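Local atomic coordinates of glycosyl hydrolase family 26 (Bacteroides ovatus, PDB entry 4ZXO), a protein that is a beta-mannanase of glycoside hydrolase family 26 that hydrolyses mannan chains and probably helps the bacterium break down galactomannan. Residues S124-G129 with W188-D193; F172-D177 with E182-L187; L205-G210 with R222-D227; D144-L149 with D193-K198. One frame throughout, in Å; residues are numbered along the deposited sequence.

Contact 1: residues S124-G129 with W188-D193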
# COMPACT_ATOMS: atom_id res chain seq x y z
N SER A 124 24.43 -8.39 -1.35
CA SER A 124 25.37 -7.30 -1.11
C SER A 124 24.92 -6.33 0.02
O SER A 124 25.73 -5.53 0.52
CB SER A 124 25.61 -6.49 -2.39
OG SER A 124 24.64 -5.47 -2.58
N VAL A 125 23.65 -6.39 0.42
CA VAL A 125 23.25 -5.53 1.53
C VAL A 125 23.09 -6.27 2.85
O VAL A 125 22.69 -5.67 3.85
CB VAL A 125 21.91 -4.74 1.26
CG1 VAL A 125 22.06 -3.87 0.03
CG2 VAL A 125 20.67 -5.70 1.23
N MET A 126 23.37 -7.56 2.85
CA MET A 126 23.45 -8.32 4.11
C MET A 126 24.63 -7.85 4.94
O MET A 126 25.56 -7.27 4.39
CB MET A 126 23.56 -9.82 3.83
CG MET A 126 22.45 -10.39 2.94
SD MET A 126 20.82 -10.53 3.75
CE MET A 126 20.06 -8.92 3.31
N GLN A 127 24.61 -8.19 6.22
CA GLN A 127 25.74 -7.88 7.09
C GLN A 127 27.03 -8.37 6.44
O GLN A 127 27.10 -9.49 5.94
CB GLN A 127 25.54 -8.54 8.47
CG GLN A 127 26.74 -8.45 9.38
CD GLN A 127 26.95 -7.07 9.96
OE1 GLN A 127 25.98 -6.40 10.35
NE2 GLN A 127 28.22 -6.66 10.07
N GLY A 128 28.07 -7.54 6.43
CA GLY A 128 29.29 -7.94 5.77
C GLY A 128 29.35 -7.65 4.27
O GLY A 128 30.42 -7.72 3.66
N GLY A 129 28.24 -7.26 3.67
CA GLY A 129 28.23 -7.00 2.24
C GLY A 129 28.66 -5.58 1.97
O GLY A 129 28.56 -4.72 2.85
N TRP A 188 13.62 -7.48 5.64
CA TRP A 188 12.58 -7.06 6.54
C TRP A 188 13.09 -6.83 7.94
O TRP A 188 12.73 -5.82 8.56
CB TRP A 188 11.48 -8.11 6.59
CG TRP A 188 10.46 -7.96 5.47
CD1 TRP A 188 10.34 -8.71 4.33
CD2 TRP A 188 9.41 -6.99 5.42
NE1 TRP A 188 9.27 -8.28 3.59
CE2 TRP A 188 8.66 -7.24 4.25
CE3 TRP A 188 9.00 -5.94 6.28
CZ2 TRP A 188 7.56 -6.47 3.88
CZ3 TRP A 188 7.87 -5.18 5.91
CH2 TRP A 188 7.16 -5.46 4.74
N ARG A 189 13.93 -7.72 8.46
CA ARG A 189 14.47 -7.50 9.78
C ARG A 189 15.33 -6.24 9.88
O ARG A 189 15.20 -5.47 10.85
CB ARG A 189 15.25 -8.72 10.22
CG ARG A 189 14.30 -9.90 10.52
CD ARG A 189 14.93 -10.91 11.45
NE ARG A 189 16.17 -11.38 10.87
CZ ARG A 189 16.30 -12.41 10.02
NH1 ARG A 189 17.53 -12.68 9.58
NH2 ARG A 189 15.25 -13.17 9.65
N MET A 190 16.17 -6.00 8.87
CA MET A 190 16.94 -4.73 8.82
C MET A 190 16.04 -3.52 8.79
O MET A 190 16.28 -2.53 9.47
CB MET A 190 17.85 -4.67 7.58
CG MET A 190 19.01 -5.59 7.64
SD MET A 190 19.75 -5.86 5.99
CE MET A 190 20.16 -4.20 5.49
N THR A 191 14.98 -3.58 7.99
CA THR A 191 14.05 -2.45 7.92
C THR A 191 13.40 -2.20 9.27
O THR A 191 13.37 -1.08 9.77
CB THR A 191 12.99 -2.74 6.87
OG1 THR A 191 13.61 -3.00 5.60
CG2 THR A 191 11.96 -1.57 6.74
N ASN A 192 12.87 -3.27 9.86
CA ASN A 192 12.20 -3.11 11.16
C ASN A 192 13.17 -2.63 12.20
O ASN A 192 12.84 -1.75 13.00
CB ASN A 192 11.57 -4.42 11.56
CG ASN A 192 10.85 -4.34 12.87
OD1 ASN A 192 9.86 -3.61 13.00
ND2 ASN A 192 11.32 -5.11 13.85
N ASP A 193 14.40 -3.15 12.18
CA ASP A 193 15.37 -2.74 13.20
C ASP A 193 15.69 -1.26 13.12
O ASP A 193 15.78 -0.55 14.14
CB ASP A 193 16.67 -3.55 13.07
CG ASP A 193 16.49 -5.01 13.48
OD1 ASP A 193 15.45 -5.36 14.10
OD2 ASP A 193 17.40 -5.81 13.17
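The carbonyl oxygen of Val125 meets the end of Met190, 3.4 Å from Met190 CE and 3.6 Å from Met190 SD, a van der Waals contact for a group already hydrogen-bonded to His132. Two residues earlier in the helix, the Trp188 indole points the other way: Trp164 meets it edge to face, the Tyr184 ring meets it at a steep angle, and Pro163, Pro224 and Leu205 also touch it. Met190 leaves helix 181-197, one of the helices that surround the TIM barrel, on the side that faces helices 121-125 and 132-147, and residues 124-129 are the end of the short helix 121-125 and the turn that follows. Met126 and Met190 cross at about a right angle, with Met126 CE 4.1 Å from Met190 SD. Bends at chi2 (-72°) and chi3 (92°) fold the Met126 chain back so that its methyl reaches this neighbour. Met135 and Leu136 of helix 132-147 also pack on Met190. Past Met126 the chain makes a type II beta turn, closed by Gly129 N donating to Met126 O at 2.8 Å; Gly128, at its third position, has a positive phi of 86° that calls for glycine.

Contact 2: residues F172-D177 with E182-L187. With PO4 (phosphate ion), chain C.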
# COMPACT_ATOMS: atom_id res chain seq x y z
N PHE A 172 11.41 -7.14 -9.43
CA PHE A 172 12.16 -6.20 -8.61
C PHE A 172 13.44 -6.85 -8.10
O PHE A 172 13.52 -8.10 -8.03
CB PHE A 172 11.32 -5.77 -7.37
CG PHE A 172 10.08 -5.00 -7.72
CD1 PHE A 172 10.14 -3.96 -8.64
CD2 PHE A 172 8.87 -5.29 -7.10
CE1 PHE A 172 9.01 -3.20 -8.91
CE2 PHE A 172 7.74 -4.56 -7.38
CZ PHE A 172 7.80 -3.51 -8.28
N TRP A 173 14.42 -6.04 -7.71
CA TRP A 173 15.71 -6.63 -7.35
C TRP A 173 15.69 -7.42 -6.04
O TRP A 173 16.64 -8.15 -5.74
CB TRP A 173 16.81 -5.53 -7.30
CG TRP A 173 16.63 -4.38 -6.37
CD1 TRP A 173 16.20 -3.10 -6.69
CD2 TRP A 173 16.94 -4.36 -4.97
NE1 TRP A 173 16.20 -2.31 -5.57
CE2 TRP A 173 16.65 -3.05 -4.50
CE3 TRP A 173 17.42 -5.33 -4.05
CZ2 TRP A 173 16.86 -2.67 -3.15
CZ3 TRP A 173 17.62 -4.94 -2.70
CH2 TRP A 173 17.33 -3.62 -2.26
N TRP A 174 14.59 -7.31 -5.27
CA TRP A 174 14.35 -8.12 -4.06
C TRP A 174 13.40 -9.29 -4.33
O TRP A 174 12.93 -9.90 -3.39
CB TRP A 174 13.77 -7.25 -2.95
CG TRP A 174 12.47 -6.55 -3.34
CD1 TRP A 174 11.20 -7.09 -3.28
CD2 TRP A 174 12.32 -5.23 -3.84
NE1 TRP A 174 10.27 -6.17 -3.71
CE2 TRP A 174 10.93 -5.01 -4.07
CE3 TRP A 174 13.23 -4.21 -4.16
CZ2 TRP A 174 10.42 -3.79 -4.52
CZ3 TRP A 174 12.75 -3.01 -4.70
CH2 TRP A 174 11.34 -2.82 -4.86
N GLY A 175 13.13 -9.56 -5.60
CA GLY A 175 12.17 -10.60 -5.95
C GLY A 175 12.67 -12.05 -5.85
O GLY A 175 13.84 -12.31 -5.47
N LYS A 176 11.80 -12.97 -6.22
CA LYS A 176 11.97 -14.40 -5.85
C LYS A 176 13.28 -15.01 -6.38
O LYS A 176 14.02 -15.72 -5.64
CB LYS A 176 10.75 -15.19 -6.34
CG LYS A 176 10.78 -16.64 -6.02
CD LYS A 176 10.63 -16.86 -4.59
CE LYS A 176 10.13 -18.35 -4.30
NZ LYS A 176 11.01 -19.44 -4.87
N ASP A 177 13.58 -14.73 -7.65
CA ASP A 177 14.77 -15.31 -8.29
C ASP A 177 16.04 -14.54 -7.95
O ASP A 177 17.12 -14.91 -8.44
CB ASP A 177 14.59 -15.36 -9.80
CG ASP A 177 13.58 -16.37 -10.23
OD1 ASP A 177 13.09 -17.17 -9.40
OD2 ASP A 177 13.26 -16.38 -11.45
N GLU A 182 15.77 -16.60 3.25
CA GLU A 182 16.39 -16.04 4.44
C GLU A 182 16.96 -14.66 4.18
O GLU A 182 16.85 -13.79 5.06
CB GLU A 182 17.49 -16.98 4.97
CG GLU A 182 16.85 -18.15 5.73
CD GLU A 182 15.76 -17.74 6.79
OE1 GLU A 182 16.01 -16.85 7.66
OE2 GLU A 182 14.63 -18.32 6.74
N GLN A 183 17.57 -14.47 3.01
CA GLN A 183 18.04 -13.14 2.66
C GLN A 183 16.88 -12.13 2.62
O GLN A 183 16.98 -10.99 3.13
CB GLN A 183 18.74 -13.17 1.31
CG GLN A 183 20.15 -13.80 1.42
CD GLN A 183 20.78 -14.05 0.05
OE1 GLN A 183 20.09 -14.26 -0.96
NE2 GLN A 183 22.09 -14.01 0.02
N TYR A 184 15.78 -12.53 1.97
CA TYR A 184 14.61 -11.65 1.88
C TYR A 184 14.07 -11.31 3.29
O TYR A 184 13.72 -10.14 3.59
CB TYR A 184 13.52 -12.31 1.02
CG TYR A 184 12.29 -11.45 0.93
CD1 TYR A 184 12.19 -10.38 0.01
CD2 TYR A 184 11.21 -11.69 1.79
CE1 TYR A 184 11.03 -9.56 -0.03
CE2 TYR A 184 10.08 -10.88 1.74
CZ TYR A 184 10.01 -9.84 0.81
OH TYR A 184 8.88 -9.07 0.83
N LYS A 185 13.96 -12.33 4.15
CA LYS A 185 13.48 -12.06 5.52
C LYS A 185 14.42 -11.12 6.21
O LYS A 185 13.98 -10.32 7.02
CB LYS A 185 13.32 -13.34 6.35
CG LYS A 185 12.20 -14.25 5.83
CD LYS A 185 12.16 -15.56 6.58
CE LYS A 185 11.22 -16.48 5.89
NZ LYS A 185 11.28 -17.86 6.58
N THR A 186 15.73 -11.21 5.93
CA THR A 186 16.70 -10.30 6.55
C THR A 186 16.47 -8.85 6.10
O THR A 186 16.65 -7.94 6.92
CB THR A 186 18.13 -10.72 6.24
OG1 THR A 186 18.30 -12.05 6.71
CG2 THR A 186 19.15 -9.81 6.92
N LEU A 187 16.04 -8.63 4.86
CA LEU A 187 15.67 -7.26 4.44
C LEU A 187 14.63 -6.69 5.37
O LEU A 187 14.71 -5.55 5.80
CB LEU A 187 15.08 -7.19 3.04
CG LEU A 187 16.06 -7.27 1.89
CD1 LEU A 187 15.29 -7.28 0.58
CD2 LEU A 187 17.06 -6.12 1.98
P PO4 C . 23.73 -14.95 -3.75
O1 PO4 C . 22.82 -16.03 -4.25
O2 PO4 C . 23.68 -14.92 -2.26
O3 PO4 C . 25.19 -15.32 -4.17
O4 PO4 C . 23.27 -13.69 -4.43
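Trp174 packs on Tyr184 and Leu187 where the loop after barrel strand 159-162 folds back onto the helix it leads into, 181-197. This is a beta-to-alpha connection of the TIM barrel, on the side of the barrel where such enzymes have their active sites. The apolar contacts join Trp174 to both helix residues: Trp174 CB rests 3.8 Å from Leu187 CD1, and Trp174 CD1 lies 4.1 Å from Tyr184 CE1, the two side chains running obliquely past each other. The Trp174 carbonyl oxygen also sits 3.5 Å from Tyr184 CD1. With CG turned between the backbone N and the carbonyl carbon (chi1 57°), the Trp174 indole folds back over its own turn. Packing inside the loop then fixes how the indole is turned: Phe172 CB lies over the centre of one Trp174 face, and Trp174 CE3 in turn stands over the centre of the Trp173 ring. Among the hydrogen bonds, Gly175 N to Phe172 O (2.9 Å) closes a type I beta turn, while Trp174 NE1 is taken up by His165 O and Tyr184 OH by Trp164 O. On the helix, Thr186 N and Thr186 OG1 both donate to Glu182 O, from opposite faces of its carbonyl plane. Farther out, Gln183 binds a phosphate, probably from the crystallisation liquor, through NE2 to phosphate O2 at 2.9 Å, the N-H...O angle being 163°.

Contact 3: residues L205-G210 with R222-D227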
# COMPACT_ATOMS: atom_id res chain seq x y z
N LEU A 205 3.45 -2.38 9.39
CA LEU A 205 4.11 -2.95 8.20
C LEU A 205 3.21 -3.91 7.44
O LEU A 205 2.59 -4.78 8.05
CB LEU A 205 5.41 -3.70 8.62
CG LEU A 205 6.48 -2.76 9.16
CD1 LEU A 205 7.70 -3.58 9.62
CD2 LEU A 205 6.89 -1.67 8.13
N ALA A 206 3.13 -3.78 6.12
CA ALA A 206 2.27 -4.65 5.31
C ALA A 206 3.12 -5.50 4.36
O ALA A 206 4.03 -4.98 3.67
CB ALA A 206 1.24 -3.81 4.48
N TYR A 207 2.76 -6.77 4.31
CA TYR A 207 3.37 -7.78 3.47
C TYR A 207 2.50 -7.95 2.24
O TYR A 207 1.27 -8.02 2.38
CB TYR A 207 3.44 -9.06 4.29
CG TYR A 207 4.01 -10.32 3.71
CD1 TYR A 207 5.40 -10.50 3.61
CD2 TYR A 207 3.16 -11.41 3.39
CE1 TYR A 207 5.94 -11.71 3.16
CE2 TYR A 207 3.68 -12.61 2.94
CZ TYR A 207 5.09 -12.78 2.86
OH TYR A 207 5.67 -13.93 2.41
N SER A 208 3.06 -7.98 1.02
CA SER A 208 2.17 -7.87 -0.17
C SER A 208 2.71 -8.51 -1.45
O SER A 208 2.97 -7.84 -2.45
CB SER A 208 1.81 -6.37 -0.42
OG SER A 208 2.93 -5.55 -0.72
N PRO A 209 2.86 -9.83 -1.44
CA PRO A 209 3.20 -10.53 -2.68
C PRO A 209 2.01 -10.54 -3.64
O PRO A 209 0.88 -10.21 -3.24
CB PRO A 209 3.51 -11.96 -2.20
CG PRO A 209 2.55 -12.14 -1.06
CD PRO A 209 2.61 -10.76 -0.32
N GLY A 210 2.28 -10.86 -4.89
CA GLY A 210 1.25 -10.96 -5.89
C GLY A 210 0.52 -12.30 -5.87
O GLY A 210 0.35 -12.93 -4.81
N ARG A 222 8.19 -16.68 2.44
CA ARG A 222 9.17 -15.63 2.71
C ARG A 222 8.68 -14.61 3.76
O ARG A 222 9.14 -13.42 3.79
CB ARG A 222 9.54 -14.92 1.40
CG ARG A 222 10.29 -15.84 0.49
CD ARG A 222 10.87 -15.21 -0.76
NE ARG A 222 11.70 -16.26 -1.37
CZ ARG A 222 12.80 -16.04 -2.08
NH1 ARG A 222 13.22 -14.78 -2.32
NH2 ARG A 222 13.51 -17.09 -2.54
N TYR A 223 7.76 -15.05 4.59
CA TYR A 223 7.17 -14.19 5.61
C TYR A 223 8.14 -14.00 6.77
O TYR A 223 8.60 -15.00 7.36
CB TYR A 223 5.89 -14.86 6.11
CG TYR A 223 5.10 -14.12 7.14
CD1 TYR A 223 4.39 -12.97 6.84
CD2 TYR A 223 4.96 -14.63 8.42
CE1 TYR A 223 3.67 -12.31 7.78
CE2 TYR A 223 4.18 -14.00 9.38
CZ TYR A 223 3.53 -12.84 9.05
OH TYR A 223 2.76 -12.24 10.03
N PRO A 224 8.43 -12.72 7.13
CA PRO A 224 9.47 -12.47 8.14
C PRO A 224 8.95 -12.62 9.58
O PRO A 224 9.74 -12.52 10.51
CB PRO A 224 9.91 -11.04 7.84
CG PRO A 224 8.59 -10.38 7.32
CD PRO A 224 7.98 -11.47 6.45
N GLY A 225 7.67 -12.85 9.78
CA GLY A 225 7.20 -13.16 11.11
C GLY A 225 6.14 -12.23 11.69
O GLY A 225 6.01 -11.05 11.31
N ASP A 226 5.37 -12.79 12.61
CA ASP A 226 4.26 -12.08 13.23
C ASP A 226 4.68 -10.89 14.04
O ASP A 226 3.86 -9.98 14.33
CB ASP A 226 3.46 -13.03 14.12
CG ASP A 226 2.69 -14.04 13.32
OD1 ASP A 226 2.37 -13.83 12.14
OD2 ASP A 226 2.33 -15.07 13.92
N ASP A 227 5.93 -10.91 14.50
CA ASP A 227 6.45 -9.81 15.30
C ASP A 227 6.90 -8.60 14.44
O ASP A 227 7.28 -7.53 14.96
CB ASP A 227 7.64 -10.32 16.13
CG ASP A 227 8.78 -10.87 15.26
OD1 ASP A 227 8.53 -11.50 14.19
OD2 ASP A 227 9.94 -10.68 15.67
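Tyr207, at the end of TIM-barrel strand 203-207, drives its ring into the loop 222-227 that leads to the neighbouring parallel strand, 231-235; the contact thus lies within one crossover between adjacent barrel strands. Tyr223 meets it in a T-shaped pair, ring edge toward the Tyr207 face, with planes at 82° and the centroids of the Tyr207 and Tyr223 rings 5.2 Å apart. Tyr223 CD1 stands over the middle of that face, 4.0 Å from Tyr207 CD2 and Tyr207 CE2. With CG anti to the backbone N (chi1 180°), the Tyr207 ring reaches across to the loop backbone, where Arg222 O lies at its edge, 3.7 Å from Tyr207 CE1. Pro224 CD, 3.9 Å from the same Tyr207 CE1, fills in beside it. The Tyr207 hydroxyl passes 3.2 Å from Tyr223 N at an angle too poor for a bond; its hydrogen bond goes instead to Tyr219 O. With a phenylalanine in its place, the carbonyl of Tyr219 would probably be left without its hydroxyl partner. The Arg222 side chain runs off, extended, toward Cys179 O. Tyr223 is fixed at its far end by its own loop: Gly225 N sits above one face, and Tyr223 OH donates to Asp226 OD1 at 2.7 Å, in the plane of the ring and on the anti lone pair of that oxygen.

Contact 4: residues D144-L149 with D193-K198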
# COMPACT_ATOMS: atom_id res chain seq x y z
N ASP A 144 13.52 8.96 8.72
CA ASP A 144 13.44 10.40 8.96
C ASP A 144 12.21 11.04 8.29
O ASP A 144 11.57 11.94 8.88
CB ASP A 144 14.69 11.09 8.45
CG ASP A 144 15.90 10.84 9.30
OD1 ASP A 144 15.75 10.43 10.48
OD2 ASP A 144 17.01 11.06 8.78
N PHE A 145 11.85 10.57 7.08
CA PHE A 145 10.63 11.07 6.46
C PHE A 145 9.40 10.69 7.30
O PHE A 145 8.53 11.52 7.55
CB PHE A 145 10.48 10.56 5.05
CG PHE A 145 9.27 11.12 4.38
CD1 PHE A 145 9.28 12.39 3.88
CD2 PHE A 145 8.11 10.38 4.27
CE1 PHE A 145 8.14 12.92 3.26
CE2 PHE A 145 6.96 10.90 3.65
CZ PHE A 145 6.99 12.17 3.16
N LEU A 146 9.32 9.44 7.72
CA LEU A 146 8.18 8.99 8.52
C LEU A 146 8.02 9.80 9.82
O LEU A 146 6.90 10.09 10.27
CB LEU A 146 8.34 7.50 8.84
CG LEU A 146 8.24 6.60 7.58
CD1 LEU A 146 8.46 5.13 7.92
CD2 LEU A 146 6.91 6.77 6.83
N LEU A 147 9.14 10.13 10.44
CA LEU A 147 9.11 10.91 11.68
C LEU A 147 8.65 12.37 11.45
O LEU A 147 8.31 13.09 12.40
CB LEU A 147 10.48 10.89 12.34
CG LEU A 147 10.80 9.50 12.90
CD1 LEU A 147 12.27 9.39 13.24
CD2 LEU A 147 9.94 9.27 14.12
N SER A 148 8.71 12.82 10.21
CA SER A 148 8.32 14.19 9.88
C SER A 148 6.82 14.29 9.60
O SER A 148 6.29 15.40 9.46
CB SER A 148 9.10 14.70 8.65
OG SER A 148 8.55 14.19 7.43
N LEU A 149 6.15 13.14 9.55
CA LEU A 149 4.71 13.13 9.33
C LEU A 149 3.98 13.41 10.65
O LEU A 149 3.67 12.49 11.41
CB LEU A 149 4.28 11.80 8.72
CG LEU A 149 5.04 11.46 7.45
CD1 LEU A 149 4.58 10.07 6.97
CD2 LEU A 149 4.79 12.48 6.39
N ASP A 193 14.40 -3.15 12.18
CA ASP A 193 15.37 -2.74 13.20
C ASP A 193 15.69 -1.26 13.12
O ASP A 193 15.78 -0.55 14.14
CB ASP A 193 16.67 -3.55 13.07
CG ASP A 193 16.49 -5.01 13.48
OD1 ASP A 193 15.45 -5.36 14.10
OD2 ASP A 193 17.40 -5.81 13.17
N ARG A 194 15.89 -0.77 11.90
CA ARG A 194 16.26 0.62 11.79
C ARG A 194 15.07 1.50 12.15
O ARG A 194 15.23 2.56 12.83
CB ARG A 194 16.78 0.99 10.39
CG ARG A 194 18.02 0.33 9.94
CD ARG A 194 19.13 0.46 10.95
NE ARG A 194 19.68 1.80 10.99
CZ ARG A 194 20.63 2.15 11.87
NH1 ARG A 194 21.12 1.26 12.74
NH2 ARG A 194 21.09 3.40 11.90
N LEU A 195 13.87 1.10 11.72
CA LEU A 195 12.74 1.93 12.11
C LEU A 195 12.62 1.99 13.62
O LEU A 195 12.37 3.05 14.21
CB LEU A 195 11.46 1.38 11.48
CG LEU A 195 11.40 1.44 9.96
CD1 LEU A 195 10.12 0.72 9.48
CD2 LEU A 195 11.32 2.88 9.50
N ARG A 196 12.78 0.85 14.26
CA ARG A 196 12.67 0.85 15.73
C ARG A 196 13.74 1.67 16.44
O ARG A 196 13.45 2.38 17.41
CB ARG A 196 12.72 -0.56 16.29
CG ARG A 196 11.50 -1.38 15.98
CD ARG A 196 11.70 -2.77 16.51
NE ARG A 196 11.65 -2.79 17.96
CZ ARG A 196 12.23 -3.72 18.69
NH1 ARG A 196 12.93 -4.68 18.07
NH2 ARG A 196 12.14 -3.67 20.02
N LEU A 197 14.98 1.54 15.98
CA LEU A 197 16.06 2.31 16.58
C LEU A 197 15.79 3.80 16.47
O LEU A 197 16.07 4.54 17.41
CB LEU A 197 17.38 1.99 15.91
CG LEU A 197 18.16 0.74 16.30
CD1 LEU A 197 19.23 0.46 15.26
CD2 LEU A 197 18.79 0.91 17.66
N LYS A 198 15.23 4.22 15.33
CA LYS A 198 14.93 5.63 15.06
C LYS A 198 13.72 6.14 15.85
O LYS A 198 13.43 7.34 15.85
CB LYS A 198 14.67 5.85 13.54
CG LYS A 198 15.80 5.47 12.55
CD LYS A 198 16.94 6.45 12.43
CE LYS A 198 16.61 7.65 11.59
NZ LYS A 198 17.67 8.69 11.79
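Two neighbouring outer helices of the TIM barrel, 132-147 and 181-197, meet here at their C-terminal ends, joined by a salt bridge near the surface and by leucines below it. Lys198 NZ donates to Asp144 OD1 at 2.9 Å, arriving on the syn side of that oxygen but 26° out of the carboxylate plane. Bends at chi2 (-77°) and chi3 (-78°) curl the lysine chain so that its end crosses to the aspartate, and its side chain also touches Asp140 and Ala143 on the same helix as Asp144. An alanine here would probably leave the Asp144 carboxylate without its charged mate and uncover the flank of the helix that the lysine chain lies on. Deeper in, Leu146 CD1 packs against Leu195 CD2 at 4.0 Å, the two side chains passing at a slant. Leu147 reaches over the end of the other helix, its CD1 lying 3.5 Å from Lys198 O. One turn before Lys198, Arg194 makes a second salt bridge between the helices, to Asp140. Near the end of helix 132-147, Ser148 OG donates to Phe145 O at 2.7 Å, in the carbonyl plane and on a lone pair.

How the contacts relate
Helix 181-197 is common to contacts 2, 1 and 4, in that order along it; contact 3 belongs to the next barrel strand and reaches that helix mainly through Tyr184 and through Trp188, which packs on Leu205, Ala206 and Pro224. Contacts 1, 2 and 3 are buried, whereas contact 4 is partly exposed, and it alone has a salt bridge between its segments. Chemistry follows place: methionine packing beside a turn in contact 1, tryptophan and tyrosine rings in the buried contacts 2 and 3, charge over leucines in contact 4. Contacts 2 and 3 join directly, Tyr184 CD2 lying 3.4 Å from Arg222 O, while contacts 2 and 4 do not touch.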